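Local coordinates for ARO (armadillo repeats only protein) (Plasmodium falciparum Santa Lucia, PDB 5EWP), which probably serves as an armadillo-repeat protein-binding scaffold in the translocation and attachment of rhoptries to the apical pole of the parasite, at residues 102-107 and 139-144; 177-182 and 225-230; 197-202 and 240-245. One frame throughout, in Å; residues are numbered along the deposited sequence.

Contact 1: residues 102-107 and 139-144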
ATOM      1  N   ARG A 102     -11.000   6.833   6.112  1.00 14.81           N
ATOM      2  CA  ARG A 102      -9.886   6.717   7.051  1.00 16.49           C
ATOM      3  C   ARG A 102      -8.924   5.625   6.624  1.00 15.87           C
ATOM      4  O   ARG A 102      -7.690   5.803   6.649  1.00 15.59           O
ATOM      5  CB  ARG A 102     -10.414   6.442   8.475  1.00 16.01           C
ATOM      6  CG  ARG A 102     -10.861   7.712   9.175  1.00 18.88           C
ATOM      7  CD  ARG A 102     -11.392   7.475  10.594  1.00 20.90           C
ATOM      8  NE  ARG A 102     -11.809   8.753  11.135  1.00 25.67           N
ATOM      9  CZ  ARG A 102     -11.083   9.493  11.968  1.00 28.67           C
ATOM     10  NH1 ARG A 102      -9.919   9.046  12.423  1.00 27.84           N
ATOM     11  NH2 ARG A 102     -11.541  10.671  12.376  1.00 32.33           N
ATOM     12  N   VAL A 103      -9.479   4.483   6.237  1.00 14.30           N
ATOM     13  CA  VAL A 103      -8.634   3.378   5.793  1.00 13.08           C
ATOM     14  C   VAL A 103      -7.898   3.790   4.525  1.00 15.29           C
ATOM     15  O   VAL A 103      -6.690   3.622   4.419  1.00 10.89           O
ATOM     16  CB  VAL A 103      -9.423   2.108   5.524  1.00 12.90           C
ATOM     17  CG1 VAL A 103      -8.465   1.013   4.994  1.00 13.35           C
ATOM     18  CG2 VAL A 103     -10.129   1.650   6.797  1.00 17.31           C
ATOM     19  N   HIS A 104      -8.634   4.341   3.554  1.00 14.50           N
ATOM     20  CA  HIS A 104      -7.997   4.701   2.289  1.00 15.97           C
ATOM     21  C   HIS A 104      -6.882   5.715   2.469  1.00 14.30           C
ATOM     22  O   HIS A 104      -5.821   5.575   1.876  1.00 12.19           O
ATOM     23  CB  HIS A 104      -9.028   5.246   1.313  1.00 15.32           C
ATOM     24  CG  HIS A 104      -9.949   4.202   0.770  1.00 15.84           C
ATOM     25  ND1 HIS A 104     -11.026   4.509  -0.036  1.00 16.93           N
ATOM     26  CD2 HIS A 104      -9.932   2.854   0.882  1.00 14.67           C
ATOM     27  CE1 HIS A 104     -11.654   3.395  -0.365  1.00 17.59           C
ATOM     28  NE2 HIS A 104     -11.003   2.374   0.168  1.00 15.43           N
ATOM     29  N   ALA A 105      -7.124   6.733   3.285  1.00 13.01           N
ATOM     30  CA  ALA A 105      -6.126   7.769   3.501  1.00 14.14           C
ATOM     31  C   ALA A 105      -4.870   7.179   4.139  1.00 12.49           C
ATOM     32  O   ALA A 105      -3.755   7.544   3.770  1.00 13.92           O
ATOM     33  CB  ALA A 105      -6.699   8.893   4.372  1.00 14.43           C
ATOM     34  N   ALA A 106      -5.062   6.258   5.081  1.00 11.39           N
ATOM     35  CA  ALA A 106      -3.938   5.577   5.738  1.00 11.47           C
ATOM     36  C   ALA A 106      -3.149   4.709   4.768  1.00 16.10           C
ATOM     37  O   ALA A 106      -1.923   4.689   4.808  1.00 15.39           O
ATOM     38  CB  ALA A 106      -4.450   4.716   6.931  1.00 12.85           C
ATOM     39  N   VAL A 107      -3.843   3.982   3.903  1.00 11.02           N
ATOM     40  CA  VAL A 107      -3.167   3.185   2.889  1.00 15.25           C
ATOM     41  C   VAL A 107      -2.360   4.071   1.938  1.00 16.10           C
ATOM     42  O   VAL A 107      -1.193   3.786   1.661  1.00 11.97           O
ATOM     43  CB  VAL A 107      -4.180   2.340   2.081  1.00 14.62           C
ATOM     44  CG1 VAL A 107      -3.539   1.783   0.818  1.00 11.43           C
ATOM     45  CG2 VAL A 107      -4.726   1.212   2.955  1.00 16.70           C
ATOM     46  N   SER A 139      -9.293  -5.991  -1.614  1.00 17.35           N
ATOM     47  CA  SER A 139     -10.269  -4.991  -2.062  1.00 22.74           C
ATOM     48  C   SER A 139     -10.584  -5.078  -3.551  1.00 25.80           C
ATOM     49  O   SER A 139      -9.706  -5.360  -4.360  1.00 24.80           O
ATOM     50  CB  SER A 139      -9.759  -3.582  -1.736  1.00 24.42           C
ATOM     51  OG  SER A 139     -10.582  -2.583  -2.322  1.00 23.27           O
ATOM     52  N   ASN A 140     -11.828  -4.769  -3.922  1.00 22.62           N
ATOM     53  CA  ASN A 140     -12.191  -4.723  -5.336  1.00 29.39           C
ATOM     54  C   ASN A 140     -11.753  -3.427  -5.985  1.00 27.94           C
ATOM     55  O   ASN A 140     -11.872  -3.259  -7.200  1.00 33.67           O
ATOM     56  CB  ASN A 140     -13.708  -4.860  -5.543  1.00 31.23           C
ATOM     57  CG  ASN A 140     -14.233  -6.244  -5.237  1.00 41.01           C
ATOM     58  OD1 ASN A 140     -13.498  -7.230  -5.282  1.00 40.66           O
ATOM     59  ND2 ASN A 140     -15.534  -6.330  -4.965  1.00 43.86           N
ATOM     60  N   ILE A 141     -11.195  -2.522  -5.198  1.00 23.44           N
ATOM     61  CA  ILE A 141     -10.754  -1.265  -5.771  1.00 20.46           C
ATOM     62  C   ILE A 141      -9.309  -1.450  -6.170  1.00 23.19           C
ATOM     63  O   ILE A 141      -8.465  -1.704  -5.320  1.00 19.52           O
ATOM     64  CB  ILE A 141     -10.894  -0.085  -4.783  1.00 22.35           C
ATOM     65  CG1 ILE A 141     -12.350   0.098  -4.349  1.00 26.83           C
ATOM     66  CG2 ILE A 141     -10.341   1.191  -5.394  1.00 24.68           C
ATOM     67  CD1 ILE A 141     -12.529   1.168  -3.291  1.00 23.40           C
ATOM     68  N   ASP A 142      -9.028  -1.333  -7.466  1.00 18.60           N
ATOM     69  CA  ASP A 142      -7.696  -1.644  -7.975  1.00 21.84           C
ATOM     70  C   ASP A 142      -6.597  -0.789  -7.341  1.00 22.70           C
ATOM     71  O   ASP A 142      -5.510  -1.288  -7.060  1.00 19.17           O
ATOM     72  CB  ASP A 142      -7.660  -1.501  -9.498  1.00 25.27           C
ATOM     73  CG  ASP A 142      -6.348  -1.992 -10.097  1.00 38.27           C
ATOM     74  OD1 ASP A 142      -5.934  -3.137  -9.792  1.00 40.12           O
ATOM     75  OD2 ASP A 142      -5.740  -1.240 -10.887  1.00 38.05           O
ATOM     76  N   GLY A 143      -6.867   0.495  -7.118  1.00 23.01           N
ATOM     77  CA  GLY A 143      -5.856   1.373  -6.543  1.00 19.70           C
ATOM     78  C   GLY A 143      -5.458   0.934  -5.146  1.00 18.51           C
ATOM     79  O   GLY A 143      -4.290   0.961  -4.767  1.00 15.34           O
ATOM     80  N   MET A 144      -6.461   0.537  -4.380  1.00 20.63           N
ATOM     81  CA  MET A 144      -6.292   0.017  -3.028  1.00 19.24           C
ATOM     82  C   MET A 144      -5.470  -1.280  -3.021  1.00 20.29           C
ATOM     83  O   MET A 144      -4.480  -1.396  -2.308  1.00 17.98           O
ATOM     84  CB  MET A 144      -7.679  -0.209  -2.426  1.00 18.90           C
ATOM     85  CG  MET A 144      -7.719  -0.866  -1.068  1.00 25.85           C
ATOM     86  SD  MET A 144      -7.098   0.141   0.269  1.00 28.26           S
ATOM     87  CE  MET A 144      -7.503  -0.950   1.645  1.00 26.13           C
TER
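Two helical pieces face each other here, the N-terminal half of helix 100-113 and the first turn of helix 142-156 with the loop that leads into it, and the backbones come nearest at His-104 and Met-144, whose CA atoms lie 7.3 Å apart. Met-144 carries most of the contact. Its CG stands anti to the backbone N (chi1 175°), and a bend at chi2 (69°) swings SD and CE across the opposite helix. SD lies 3.7 Å from Val-107 CG2, while CE reaches on to Val-103 CG1 at 4.0 Å. An unbranched, flexible thioether suits this place, since it can lie crosswise over two valines one helical turn apart. Two shorter helices separate 100-113 from 142-156 in the chain, and their packing is consistent with the continuous apolar core of an armadillo solenoid. The His-104 ring also meets the thioether: SD of Met-144 approaches it obliquely, 4.9 Å from the centroid, in a loose sulfur-aromatic contact. Farther round the same ring, CE1 meets the terminal methyl CD1 of Ile-141 at 3.8 Å. The imidazole is fixed from beyond the two segments, its ND1 hydrogen-bonded to the backbone N of Ala-53 and its ring set edge-to-face with Trp-51. Ile-141 is the N-cap residue of its helix, and its backbone N donates to Ser-139 OG over 2.9 Å, closing an ST turn that shapes the approach to the helix.

Contact 2: residues 177-182 and 225-230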
ATOM      1  N   ASN A 177      -3.335 -14.111  -6.014  1.00 26.61           N
ATOM      2  CA  ASN A 177      -4.660 -13.732  -6.495  1.00 31.05           C
ATOM      3  C   ASN A 177      -4.666 -12.457  -7.329  1.00 32.59           C
ATOM      4  O   ASN A 177      -5.523 -12.281  -8.199  1.00 24.58           O
ATOM      5  CB  ASN A 177      -5.627 -13.560  -5.326  1.00 26.84           C
ATOM      6  CG  ASN A 177      -6.015 -14.878  -4.701  1.00 37.51           C
ATOM      7  OD1 ASN A 177      -5.629 -15.944  -5.185  1.00 46.74           O
ATOM      8  ND2 ASN A 177      -6.783 -14.817  -3.619  1.00 28.73           N
ATOM      9  N   LEU A 178      -3.705 -11.573  -7.094  1.00 25.40           N
ATOM     10  CA  LEU A 178      -3.621 -10.363  -7.901  1.00 22.76           C
ATOM     11  C   LEU A 178      -3.211 -10.675  -9.335  1.00 24.68           C
ATOM     12  O   LEU A 178      -3.338  -9.826 -10.210  1.00 24.19           O
ATOM     13  CB  LEU A 178      -2.644  -9.349  -7.283  1.00 27.05           C
ATOM     14  CG  LEU A 178      -3.095  -8.749  -5.943  1.00 24.68           C
ATOM     15  CD1 LEU A 178      -2.097  -7.736  -5.384  1.00 27.96           C
ATOM     16  CD2 LEU A 178      -4.451  -8.128  -6.073  1.00 23.23           C
ATOM     17  N   LEU A 179      -2.730 -11.893  -9.584  1.00 18.88           N
ATOM     18  CA  LEU A 179      -2.379 -12.294 -10.945  1.00 23.40           C
ATOM     19  C   LEU A 179      -3.613 -12.587 -11.813  1.00 27.29           C
ATOM     20  O   LEU A 179      -3.533 -12.581 -13.045  1.00 26.92           O
ATOM     21  CB  LEU A 179      -1.488 -13.536 -10.926  1.00 24.35           C
ATOM     22  CG  LEU A 179      -0.141 -13.430 -10.213  1.00 24.23           C
ATOM     23  CD1 LEU A 179       0.484 -14.825 -10.075  1.00 26.40           C
ATOM     24  CD2 LEU A 179       0.788 -12.495 -10.968  1.00 26.68           C
ATOM     25  N   GLU A 180      -4.746 -12.844 -11.176  1.00 28.78           N
ATOM     26  CA  GLU A 180      -5.956 -13.217 -11.911  1.00 31.20           C
ATOM     27  C   GLU A 180      -6.468 -12.109 -12.833  1.00 35.50           C
ATOM     28  O   GLU A 180      -6.376 -10.927 -12.514  1.00 30.70           O
ATOM     29  CB  GLU A 180      -7.064 -13.637 -10.942  1.00 25.16           C
ATOM     30  CG  GLU A 180      -6.784 -14.969 -10.263  1.00 29.84           C
ATOM     31  CD  GLU A 180      -7.894 -15.411  -9.323  1.00 42.79           C
ATOM     32  OE1 GLU A 180      -8.899 -14.681  -9.182  1.00 45.22           O
ATOM     33  OE2 GLU A 180      -7.746 -16.486  -8.707  1.00 42.46           O
ATOM     34  N   LEU A 181      -6.983 -12.502 -13.993  1.00 35.31           N
ATOM     35  CA  LEU A 181      -7.638 -11.559 -14.894  1.00 35.42           C
ATOM     36  C   LEU A 181      -8.987 -11.134 -14.324  1.00 40.25           C
ATOM     37  O   LEU A 181      -9.604 -11.892 -13.574  1.00 37.56           O
ATOM     38  CB  LEU A 181      -7.837 -12.189 -16.281  1.00 35.99           C
ATOM     39  CG  LEU A 181      -6.594 -12.422 -17.141  1.00 41.04           C
ATOM     40  CD1 LEU A 181      -6.966 -13.122 -18.445  1.00 48.05           C
ATOM     41  CD2 LEU A 181      -5.864 -11.125 -17.419  1.00 38.62           C
ATOM     42  N   PRO A 182      -9.463  -9.930 -14.693  1.00 40.70           N
ATOM     43  CA  PRO A 182     -10.851  -9.534 -14.430  1.00 42.10           C
ATOM     44  C   PRO A 182     -11.799 -10.499 -15.140  1.00 39.46           C
ATOM     45  O   PRO A 182     -11.449 -10.975 -16.219  1.00 38.52           O
ATOM     46  CB  PRO A 182     -10.946  -8.126 -15.027  1.00 45.39           C
ATOM     47  CG  PRO A 182      -9.550  -7.659 -15.170  1.00 45.05           C
ATOM     48  CD  PRO A 182      -8.700  -8.868 -15.368  1.00 41.85           C
ATOM     49  N   ILE A 225       1.377 -20.819 -10.873  1.00 32.29           N
ATOM     50  CA  ILE A 225       1.628 -21.404 -12.189  1.00 37.94           C
ATOM     51  C   ILE A 225       0.375 -21.346 -13.061  1.00 33.99           C
ATOM     52  O   ILE A 225       0.435 -20.933 -14.218  1.00 36.62           O
ATOM     53  CB  ILE A 225       2.125 -22.855 -12.061  1.00 41.15           C
ATOM     54  CG1 ILE A 225       3.529 -22.865 -11.451  1.00 42.99           C
ATOM     55  CG2 ILE A 225       2.126 -23.547 -13.410  1.00 39.00           C
ATOM     56  CD1 ILE A 225       4.025 -24.234 -11.070  1.00 42.03           C
ATOM     57  N   LYS A 226      -0.756 -21.733 -12.484  1.00 29.68           N
ATOM     58  CA  LYS A 226      -2.045 -21.616 -13.156  1.00 36.58           C
ATOM     59  C   LYS A 226      -2.300 -20.195 -13.658  1.00 37.06           C
ATOM     60  O   LYS A 226      -2.639 -19.989 -14.827  1.00 30.96           O
ATOM     61  CB  LYS A 226      -3.175 -22.032 -12.213  1.00 36.16           C
ATOM     62  CG  LYS A 226      -4.568 -21.727 -12.741  1.00 39.24           C
ATOM     63  CD  LYS A 226      -5.622 -22.081 -11.714  1.00 42.94           C
ATOM     64  CE  LYS A 226      -7.008 -21.607 -12.156  1.00 42.77           C
ATOM     65  NZ  LYS A 226      -7.921 -21.485 -10.986  1.00 41.17           N
ATOM     66  N   ASN A 227      -2.136 -19.213 -12.771  1.00 31.69           N
ATOM     67  CA  ASN A 227      -2.447 -17.831 -13.130  1.00 31.49           C
ATOM     68  C   ASN A 227      -1.459 -17.281 -14.138  1.00 32.75           C
ATOM     69  O   ASN A 227      -1.841 -16.545 -15.052  1.00 34.98           O
ATOM     70  CB  ASN A 227      -2.478 -16.936 -11.889  1.00 31.11           C
ATOM     71  CG  ASN A 227      -3.612 -17.283 -10.944  1.00 33.86           C
ATOM     72  OD1 ASN A 227      -4.525 -18.028 -11.300  1.00 34.88           O
ATOM     73  ND2 ASN A 227      -3.567 -16.734  -9.737  1.00 29.99           N
ATOM     74  N   LEU A 228      -0.188 -17.644 -13.963  1.00 36.24           N
ATOM     75  CA  LEU A 228       0.873 -17.204 -14.854  1.00 35.77           C
ATOM     76  C   LEU A 228       0.668 -17.749 -16.262  1.00 39.00           C
ATOM     77  O   LEU A 228       0.908 -17.043 -17.239  1.00 39.81           O
ATOM     78  CB  LEU A 228       2.238 -17.622 -14.307  1.00 32.44           C
ATOM     79  CG  LEU A 228       2.707 -16.809 -13.098  1.00 33.18           C
ATOM     80  CD1 LEU A 228       3.968 -17.400 -12.496  1.00 33.96           C
ATOM     81  CD2 LEU A 228       2.938 -15.369 -13.501  1.00 36.69           C
ATOM     82  N   LYS A 229       0.239 -19.005 -16.365  1.00 38.18           N
ATOM     83  CA  LYS A 229      -0.052 -19.596 -17.671  1.00 47.96           C
ATOM     84  C   LYS A 229      -1.131 -18.796 -18.404  1.00 47.24           C
ATOM     85  O   LYS A 229      -1.044 -18.583 -19.616  1.00 42.98           O
ATOM     86  CB  LYS A 229      -0.473 -21.060 -17.530  1.00 47.80           C
ATOM     87  CG  LYS A 229       0.693 -22.027 -17.485  1.00 51.44           C
ATOM     88  CD  LYS A 229       0.257 -23.389 -16.982  1.00 55.77           C
ATOM     89  CE  LYS A 229       1.427 -24.361 -16.937  1.00 57.03           C
ATOM     90  NZ  LYS A 229       1.030 -25.663 -16.320  1.00 57.14           N
ATOM     91  N   THR A 230      -2.138 -18.347 -17.661  1.00 39.41           N
ATOM     92  CA  THR A 230      -3.191 -17.504 -18.225  1.00 44.78           C
ATOM     93  C   THR A 230      -2.637 -16.155 -18.678  1.00 43.88           C
ATOM     94  O   THR A 230      -3.006 -15.645 -19.735  1.00 42.07           O
ATOM     95  CB  THR A 230      -4.336 -17.282 -17.217  1.00 46.33           C
ATOM     96  OG1 THR A 230      -4.930 -18.543 -16.884  1.00 48.00           O
ATOM     97  CG2 THR A 230      -5.407 -16.374 -17.801  1.00 43.82           C
TER
HETATM   98  O   HOH W   1      -5.611 -17.306  -7.608  1.00 33.73           O
HETATM   99  O   HOH W   2      -4.203 -14.931 -14.446  1.00 33.37           O
HETATM  100  O   HOH W   3      -6.947 -18.861 -10.318  1.00 39.34           O
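Asn-227 turns its CG beside its own backbone N and anti to the carbonyl carbon (chi1 -66°), and Glu-180 has CG in the same relation to its backbone (chi1 -70°), which lays this methylene 3.7 Å from Asn-227 ND2 while the extended chain carries the carboxylate on to water. The carboxylate and amide planes stand 84° apart. Two waters link these groups. Water 1 accepts from Asn-227 ND2 at 3.0 Å and also binds Glu-180 OE2 and Asn-177 OD1. Water 3 lies 2.7 Å from Asn-227 OD1 and links it to Glu-180 OE2 and Lys-226 NZ. An amide suits this position because one end donates while the other accepts; ND2 also makes a weak hydrogen bond to Val-176 O. At the base of the side chain, Asn-227 CB rests on Leu-179 CB at 3.7 Å, and Leu-179 CD1 continues to Leu-228 CG at 4.2 Å. The loop gets its shape from a type I beta turn, Asn-177 to Glu-180, and packs here on helix 224-231. Water 2 bridges the backbones, donating to Leu-179 O at 2.8 Å and to Asn-227 O. Farther along, Leu-181 CD1 touches Thr-230 CG2 at 3.7 Å. Leu-179 and Leu-228 thus make the buried apolar part and water-linked groups the more open part, where Lys-226, its NZ too distant for a salt bridge with Glu-180, probably still steadies the carboxylate's negative charge.

Contact 3: residues 197-202 and 240-245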
ATOM      1  N   ALA A 197       2.381  -7.505  -9.609  1.00 21.20           N
ATOM      2  CA  ALA A 197       2.349  -8.667  -8.736  1.00 22.40           C
ATOM      3  C   ALA A 197       3.389  -9.719  -9.152  1.00 22.47           C
ATOM      4  O   ALA A 197       3.947 -10.398  -8.305  1.00 22.02           O
ATOM      5  CB  ALA A 197       0.937  -9.273  -8.712  1.00 20.62           C
ATOM      6  N   ILE A 198       3.652  -9.849 -10.449  1.00 22.58           N
ATOM      7  CA  ILE A 198       4.713 -10.734 -10.918  1.00 21.15           C
ATOM      8  C   ILE A 198       6.035 -10.298 -10.296  1.00 23.31           C
ATOM      9  O   ILE A 198       6.774 -11.104  -9.734  1.00 24.07           O
ATOM     10  CB  ILE A 198       4.853 -10.715 -12.444  1.00 25.28           C
ATOM     11  CG1 ILE A 198       3.632 -11.354 -13.099  1.00 28.24           C
ATOM     12  CG2 ILE A 198       6.121 -11.470 -12.875  1.00 28.28           C
ATOM     13  CD1 ILE A 198       3.598 -11.177 -14.603  1.00 27.85           C
ATOM     14  N   TYR A 199       6.311  -9.006 -10.383  1.00 22.74           N
ATOM     15  CA  TYR A 199       7.551  -8.468  -9.826  1.00 26.77           C
ATOM     16  C   TYR A 199       7.606  -8.616  -8.310  1.00 22.97           C
ATOM     17  O   TYR A 199       8.668  -8.843  -7.738  1.00 22.51           O
ATOM     18  CB  TYR A 199       7.715  -7.009 -10.232  1.00 22.25           C
ATOM     19  CG  TYR A 199       7.853  -6.807 -11.723  1.00 26.28           C
ATOM     20  CD1 TYR A 199       8.498  -7.748 -12.526  1.00 37.12           C
ATOM     21  CD2 TYR A 199       7.339  -5.669 -12.329  1.00 26.42           C
ATOM     22  CE1 TYR A 199       8.621  -7.550 -13.900  1.00 38.25           C
ATOM     23  CE2 TYR A 199       7.456  -5.465 -13.690  1.00 32.49           C
ATOM     24  CZ  TYR A 199       8.091  -6.398 -14.470  1.00 37.10           C
ATOM     25  OH  TYR A 199       8.182  -6.158 -15.822  1.00 38.74           O
ATOM     26  N   HIS A 200       6.462  -8.464  -7.645  1.00 18.47           N
ATOM     27  CA  HIS A 200       6.435  -8.649  -6.201  1.00 16.62           C
ATOM     28  C   HIS A 200       6.802 -10.088  -5.823  1.00 18.43           C
ATOM     29  O   HIS A 200       7.549 -10.318  -4.874  1.00 19.00           O
ATOM     30  CB  HIS A 200       5.052  -8.292  -5.629  1.00 19.53           C
ATOM     31  CG  HIS A 200       4.655  -6.859  -5.828  1.00 16.13           C
ATOM     32  ND1 HIS A 200       5.573  -5.839  -5.985  1.00 21.02           N
ATOM     33  CD2 HIS A 200       3.429  -6.277  -5.903  1.00 19.67           C
ATOM     34  CE1 HIS A 200       4.931  -4.692  -6.134  1.00 19.54           C
ATOM     35  NE2 HIS A 200       3.630  -4.931  -6.095  1.00 18.69           N
ATOM     36  N   LEU A 201       6.253 -11.055  -6.556  1.00 20.42           N
ATOM     37  CA  LEU A 201       6.530 -12.458  -6.289  1.00 22.27           C
ATOM     38  C   LEU A 201       8.007 -12.790  -6.499  1.00 22.58           C
ATOM     39  O   LEU A 201       8.605 -13.501  -5.696  1.00 23.41           O
ATOM     40  CB  LEU A 201       5.647 -13.343  -7.170  1.00 23.39           C
ATOM     41  CG  LEU A 201       4.173 -13.338  -6.756  1.00 23.74           C
ATOM     42  CD1 LEU A 201       3.291 -13.945  -7.852  1.00 24.59           C
ATOM     43  CD2 LEU A 201       3.987 -14.072  -5.428  1.00 25.56           C
ATOM     44  N   GLU A 202       8.596 -12.249  -7.559  1.00 24.21           N
ATOM     45  CA  GLU A 202      10.025 -12.415  -7.781  1.00 23.35           C
ATOM     46  C   GLU A 202      10.828 -11.845  -6.612  1.00 26.43           C
ATOM     47  O   GLU A 202      11.780 -12.478  -6.140  1.00 23.11           O
ATOM     48  CB  GLU A 202      10.449 -11.748  -9.091  1.00 25.80           C
ATOM     49  CG  GLU A 202       9.958 -12.468 -10.337  1.00 37.28           C
ATOM     50  CD  GLU A 202      10.484 -11.846 -11.619  1.00 51.46           C
ATOM     51  OE1 GLU A 202      10.656 -10.608 -11.652  1.00 51.99           O
ATOM     52  OE2 GLU A 202      10.723 -12.594 -12.593  1.00 52.37           O
ATOM     53  N   ALA A 240       3.472 -10.556 -20.983  1.00 55.55           N
ATOM     54  CA  ALA A 240       3.598 -11.921 -21.477  1.00 56.25           C
ATOM     55  C   ALA A 240       5.001 -12.448 -21.221  1.00 51.16           C
ATOM     56  O   ALA A 240       5.185 -13.594 -20.791  1.00 51.13           O
ATOM     57  CB  ALA A 240       3.269 -11.979 -22.942  1.00 58.03           C
ATOM     58  N   GLU A 241       5.994 -11.603 -21.489  1.00 51.16           N
ATOM     59  CA  GLU A 241       7.380 -11.944 -21.192  1.00 51.55           C
ATOM     60  C   GLU A 241       7.649 -12.147 -19.701  1.00 49.32           C
ATOM     61  O   GLU A 241       8.290 -13.125 -19.324  1.00 42.52           O
ATOM     62  CB  GLU A 241       8.315 -10.858 -21.755  1.00 56.77           C
ATOM     63  N   ALA A 242       7.168 -11.225 -18.866  1.00 47.62           N
ATOM     64  CA  ALA A 242       7.390 -11.306 -17.423  1.00 42.96           C
ATOM     65  C   ALA A 242       6.758 -12.569 -16.855  1.00 42.40           C
ATOM     66  O   ALA A 242       7.354 -13.260 -16.019  1.00 39.46           O
ATOM     67  CB  ALA A 242       6.838 -10.072 -16.724  1.00 37.47           C
ATOM     68  N   SER A 243       5.557 -12.873 -17.341  1.00 46.44           N
ATOM     69  CA  SER A 243       4.825 -14.064 -16.920  1.00 44.91           C
ATOM     70  C   SER A 243       5.583 -15.317 -17.301  1.00 49.03           C
ATOM     71  O   SER A 243       5.722 -16.240 -16.498  1.00 46.33           O
ATOM     72  CB  SER A 243       3.431 -14.089 -17.543  1.00 46.69           C
ATOM     73  OG  SER A 243       2.815 -12.815 -17.461  1.00 51.73           O
ATOM     74  N   ASN A 244       6.086 -15.335 -18.531  1.00 55.89           N
ATOM     75  CA  ASN A 244       6.907 -16.442 -18.997  1.00 58.61           C
ATOM     76  C   ASN A 244       8.131 -16.648 -18.114  1.00 54.15           C
ATOM     77  O   ASN A 244       8.440 -17.775 -17.731  1.00 54.16           O
ATOM     78  CB  ASN A 244       7.338 -16.217 -20.450  1.00 63.18           C
ATOM     79  CG  ASN A 244       7.851 -17.486 -21.109  1.00 64.56           C
ATOM     80  OD1 ASN A 244       7.362 -18.585 -20.836  1.00 62.82           O
ATOM     81  ND2 ASN A 244       8.839 -17.340 -21.985  1.00 64.33           N
ATOM     82  N   VAL A 245       8.809 -15.550 -17.784  1.00 51.98           N
ATOM     83  CA  VAL A 245      10.021 -15.599 -16.970  1.00 49.02           C
ATOM     84  C   VAL A 245       9.792 -16.195 -15.578  1.00 46.91           C
ATOM     85  O   VAL A 245      10.539 -17.081 -15.149  1.00 43.14           O
ATOM     86  CB  VAL A 245      10.641 -14.197 -16.813  1.00 49.57           C
ATOM     87  CG1 VAL A 245      11.765 -14.215 -15.787  1.00 44.23           C
ATOM     88  CG2 VAL A 245      11.155 -13.693 -18.156  1.00 56.32           C
TER
HETATM   89  O   HOH W   4       9.222 -11.781 -14.639  1.00 35.33           O
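Near the C-terminal end of the armadillo array, helix 192-205 packs beside the last helix, 237-250. Their short segments run nearly the same way, 27° apart, with axes 10.1 Å from each other at closest approach. Ile-198 carries most of the contact from its helix. Its CG1 branch, beside the backbone N (chi1 -68°), extends so that CD1 lies 3.4 Å from Ser-243 OG and 4.0 Å from Ala-242 CB; its other branch sets CG2 against the carbonyl O of Ala-242. Alanine suits that spot, because a single methyl lets the bulky isoleucine come close to the backbone. Ser-243 is likewise small, and its hydroxyl is hydrogen-bonded to Leu-239 O within its own helix, so the polar atom is satisfied where the isoleucine methyl presses on it. CE1 of the Tyr-199 ring comes to 4.2 Å from Ala-242 CB, which approaches the ring obliquely, while Glu-202 OE1 lies in plane at the ring's edge. The other carboxylate oxygen, OE2, meets Val-245 CG1 at 3.7 Å and accepts a hydrogen bond of 2.7 Å from water 4, which also donates to Ala-242 O. That carbonyl is thereby bridged to the carboxylate. Leu-246 extends the packing, touching Ile-198 and Leu-201 and also Glu-202. Side-by-side packing of helices at a small angle, as here, is consistent with the stacked helical layers of an armadillo solenoid.

Contacts 2 and 3 form one continuous region, while contact 1 lies apart. The centres of contacts 2 and 3 are 10 Å from each other, and their segments alternate along the chain: the loop 177-182 packs on helix 224-231 and helix 192-205 on helix 237-250, the latter two helices following each other in the chain. Leu-179 joins the two contacts: its CD1 touches Leu-201 CD1 and its CD2 touches Ile-198 CG1, each at 3.7 Å. Contact 1 precedes both in sequence, with its centre 22 Å from that of contact 2 and 24 Å from that of contact 3 and no direct touch. Helix 142-156 spans the interval, since it begins in contact 1 and receives Leu-178 and His-200 farther along.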